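Local coordinates for GTP cyclohydrolase 1 type 2 homolog (Staphylococcus aureus subsp. aureus, PDB 3LNL), which is of unknown function but forms a capped, toroid-shaped homohexamer of the NIF3 family and binds zinc at a dinuclear metal centre, at residues 118-123 against 259-264. The protein carries 2 engineered substitutions. Numbering follows the deposited sequence.
Sequences KVMGLK and ADIKSK. Engineered in segment 118-123: Val119 (natural residue Ala).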
ATOM      1  N   LYS B 118     -14.343  15.744  35.090  1.00 13.68           N
ATOM      2  CA  LYS B 118     -14.403  16.622  36.257  1.00 15.22           C
ATOM      3  C   LYS B 118     -15.459  17.697  36.085  1.00 14.24           C
ATOM      4  O   LYS B 118     -16.260  17.893  36.969  1.00 13.06           O
ATOM      5  CB  LYS B 118     -13.017  17.238  36.543  1.00 16.56           C
ATOM      6  CG  LYS B 118     -12.024  16.262  37.200  1.00 19.44           C
ATOM      7  CD  LYS B 118     -12.451  15.918  38.631  1.00 21.56           C
ATOM      8  CE  LYS B 118     -11.375  15.165  39.423  1.00 22.96           C
ATOM      9  NZ  LYS B 118     -12.018  14.462  40.600  1.00 21.56           N
ATOM     10  N   VAL B 119     -15.524  18.333  34.909  1.00 14.34           N
ATOM     11  CA  VAL B 119     -16.540  19.359  34.676  1.00 14.72           C
ATOM     12  C   VAL B 119     -17.968  18.778  34.676  1.00 14.95           C
ATOM     13  O   VAL B 119     -18.929  19.429  35.051  1.00 14.06           O
ATOM     14  CB  VAL B 119     -16.283  20.122  33.377  1.00 15.70           C
ATOM     15  CG1 VAL B 119     -17.378  21.182  33.165  1.00 16.53           C
ATOM     16  CG2 VAL B 119     -14.990  20.739  33.426  1.00 10.71           C
ATOM     17  N   MET B 120     -18.089  17.522  34.299  1.00 14.43           N
ATOM     18  CA  MET B 120     -19.359  16.808  34.392  1.00 14.87           C
ATOM     19  C   MET B 120     -19.733  16.316  35.771  1.00 14.77           C
ATOM     20  O   MET B 120     -20.839  15.808  35.943  1.00 15.41           O
ATOM     21  CB  MET B 120     -19.352  15.633  33.430  1.00 15.20           C
ATOM     22  CG  MET B 120     -19.284  16.047  31.992  1.00 14.73           C
ATOM     23  SD  MET B 120     -19.137  14.600  30.963  1.00 15.13           S
ATOM     24  CE  MET B 120     -18.532  15.287  29.403  1.00 10.05           C
ATOM     25  N   GLY B 121     -18.839  16.485  36.740  1.00 14.01           N
ATOM     26  CA  GLY B 121     -19.098  16.066  38.121  1.00 15.19           C
ATOM     27  C   GLY B 121     -18.986  14.587  38.370  1.00 14.64           C
ATOM     28  O   GLY B 121     -19.573  14.093  39.304  1.00 14.39           O
ATOM     29  N   LEU B 122     -18.234  13.881  37.527  1.00 14.02           N
ATOM     30  CA  LEU B 122     -18.172  12.423  37.603  1.00 13.65           C
ATOM     31  C   LEU B 122     -17.152  11.986  38.626  1.00 14.09           C
ATOM     32  O   LEU B 122     -16.289  12.778  39.026  1.00 14.39           O
ATOM     33  CB  LEU B 122     -17.848  11.799  36.263  1.00 13.17           C
ATOM     34  CG  LEU B 122     -18.756  12.261  35.117  1.00 13.75           C
ATOM     35  CD1 LEU B 122     -18.350  11.610  33.795  1.00 11.16           C
ATOM     36  CD2 LEU B 122     -20.253  12.047  35.450  1.00 10.90           C
ATOM     37  N   LYS B 123     -17.279  10.727  39.042  0.50 14.16           N
ATOM     38  CA  LYS B 123     -16.438  10.098  40.057  0.50 14.70           C
ATOM     39  C   LYS B 123     -15.701   8.920  39.429  0.50 14.34           C
ATOM     40  O   LYS B 123     -16.018   8.506  38.306  0.50 13.23           O
ATOM     41  CB  LYS B 123     -17.288   9.536  41.204  0.50 15.06           C
ATOM     42  CG  LYS B 123     -18.133  10.551  41.965  0.50 16.47           C
ATOM     43  CD  LYS B 123     -17.288  11.573  42.710  0.50 18.71           C
ATOM     44  CE  LYS B 123     -18.119  12.505  43.547  0.50 20.02           C
ATOM     45  NZ  LYS B 123     -17.214  13.411  44.264  0.50 23.88           N
ATOM     46  N   ALA B 259     -28.891  16.217  29.599  1.00 12.58           N
ATOM     47  CA  ALA B 259     -29.293  17.582  30.013  1.00 13.53           C
ATOM     48  C   ALA B 259     -28.359  18.155  31.022  1.00 14.01           C
ATOM     49  O   ALA B 259     -28.039  19.358  31.010  1.00 14.31           O
ATOM     50  CB  ALA B 259     -30.713  17.570  30.579  1.00 12.52           C
ATOM     51  N   ASP B 260     -27.953  17.310  31.963  1.00 14.69           N
ATOM     52  CA  ASP B 260     -27.022  17.744  33.014  1.00 14.31           C
ATOM     53  C   ASP B 260     -25.690  18.221  32.453  1.00 13.18           C
ATOM     54  O   ASP B 260     -25.157  19.249  32.870  1.00 12.77           O
ATOM     55  CB  ASP B 260     -26.779  16.591  33.997  1.00 14.82           C
ATOM     56  CG  ASP B 260     -26.101  17.030  35.214  1.00 16.89           C
ATOM     57  OD1 ASP B 260     -26.702  17.827  35.962  1.00 19.25           O
ATOM     58  OD2 ASP B 260     -24.967  16.602  35.446  1.00 21.99           O
ATOM     59  N   ILE B 261     -25.132  17.476  31.511  1.00 12.39           N
ATOM     60  CA  ILE B 261     -23.827  17.824  31.012  1.00 12.72           C
ATOM     61  C   ILE B 261     -23.925  19.017  30.013  1.00 12.38           C
ATOM     62  O   ILE B 261     -23.005  19.813  29.918  1.00 10.81           O
ATOM     63  CB  ILE B 261     -22.979  16.583  30.514  1.00 13.10           C
ATOM     64  CG1 ILE B 261     -23.479  15.988  29.202  1.00 12.84           C
ATOM     65  CG2 ILE B 261     -22.817  15.513  31.674  1.00 13.49           C
ATOM     66  CD1 ILE B 261     -22.697  14.750  28.768  1.00 13.01           C
ATOM     67  N   LYS B 262     -25.069  19.155  29.330  1.00 11.32           N
ATOM     68  CA  LYS B 262     -25.351  20.323  28.502  1.00 11.57           C
ATOM     69  C   LYS B 262     -25.253  21.579  29.351  1.00 12.52           C
ATOM     70  O   LYS B 262     -24.588  22.544  28.941  1.00 13.19           O
ATOM     71  CB  LYS B 262     -26.751  20.240  27.863  1.00 10.62           C
ATOM     72  CG  LYS B 262     -27.149  21.505  27.047  1.00  9.77           C
ATOM     73  CD  LYS B 262     -28.565  21.455  26.487  1.00 11.61           C
ATOM     74  CE  LYS B 262     -28.863  22.694  25.644  1.00 12.69           C
ATOM     75  NZ  LYS B 262     -30.243  22.757  25.145  1.00 14.44           N
ATOM     76  N   SER B 263     -25.891  21.552  30.537  1.00 11.71           N
ATOM     77  CA  SER B 263     -25.844  22.653  31.462  1.00 13.03           C
ATOM     78  C   SER B 263     -24.440  22.903  32.045  1.00 13.09           C
ATOM     79  O   SER B 263     -23.923  24.033  32.036  1.00 12.70           O
ATOM     80  CB  SER B 263     -26.908  22.402  32.565  1.00 12.77           C
ATOM     81  OG  SER B 263     -26.824  23.370  33.538  1.00 17.09           O
ATOM     82  N   LYS B 264     -23.776  21.849  32.478  1.00 13.75           N
ATOM     83  CA  LYS B 264     -22.474  21.991  33.128  1.00 14.25           C
ATOM     84  C   LYS B 264     -21.402  22.528  32.176  1.00 15.18           C
ATOM     85  O   LYS B 264     -20.546  23.298  32.592  1.00 13.55           O
ATOM     86  CB  LYS B 264     -21.996  20.660  33.710  1.00 14.32           C
ATOM     87  CG  LYS B 264     -22.695  20.322  35.010  1.00 15.95           C
ATOM     88  CD  LYS B 264     -22.309  18.983  35.623  1.00 17.68           C
ATOM     89  CE  LYS B 264     -23.056  18.841  36.985  1.00 20.17           C
ATOM     90  NZ  LYS B 264     -23.222  17.406  37.303  1.00 24.84           N
TER
HETATM   91  O   HOH W   1     -23.274  14.515  35.572  1.00 21.81           O
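Met120 and Ile261 form the tight, buried side of this contact. Met120 CG lies 3.6 Å from Ile261 CG2, and SD follows at 3.9 Å from the same methyl. With chi1 at 72°, Ile261 CG1 is wedged between N and C of its own backbone, and CG2 is turned to the methionine, whose chain passes it at a slant. Ile285 of strand 279-285 and Leu265 also pack on Met120, and Ile328 meets Ile261. Helix 112-119 ends here in a Schellman motif: Gly121 has positive phi (77°), and its N bonds back to Lys118 O. In the NIF3-like fold this turn lies beside helix 254-264, although the PII-like domain comes between them in sequence. The chain then enters strand 125-142. The other side of the contact is polar and more open. The exposed Lys264 runs its extended chain past Val119 O, with CD 3.5 Å from that oxygen. Its NZ donates to Met120 O at 3.2 Å, from well above the carbonyl plane. The same NZ makes a shorter salt bridge, 2.7 Å, to Asp260 OD2 on its syn lone pair, one helical turn back. A water donates to Met120 O at 2.8 Å and also to Asp260 OD2, so Met120 O accepts from both lysine and water. The engineered Val119 sits loosely beside this, with CG1 3.9 Å from Lys264 O.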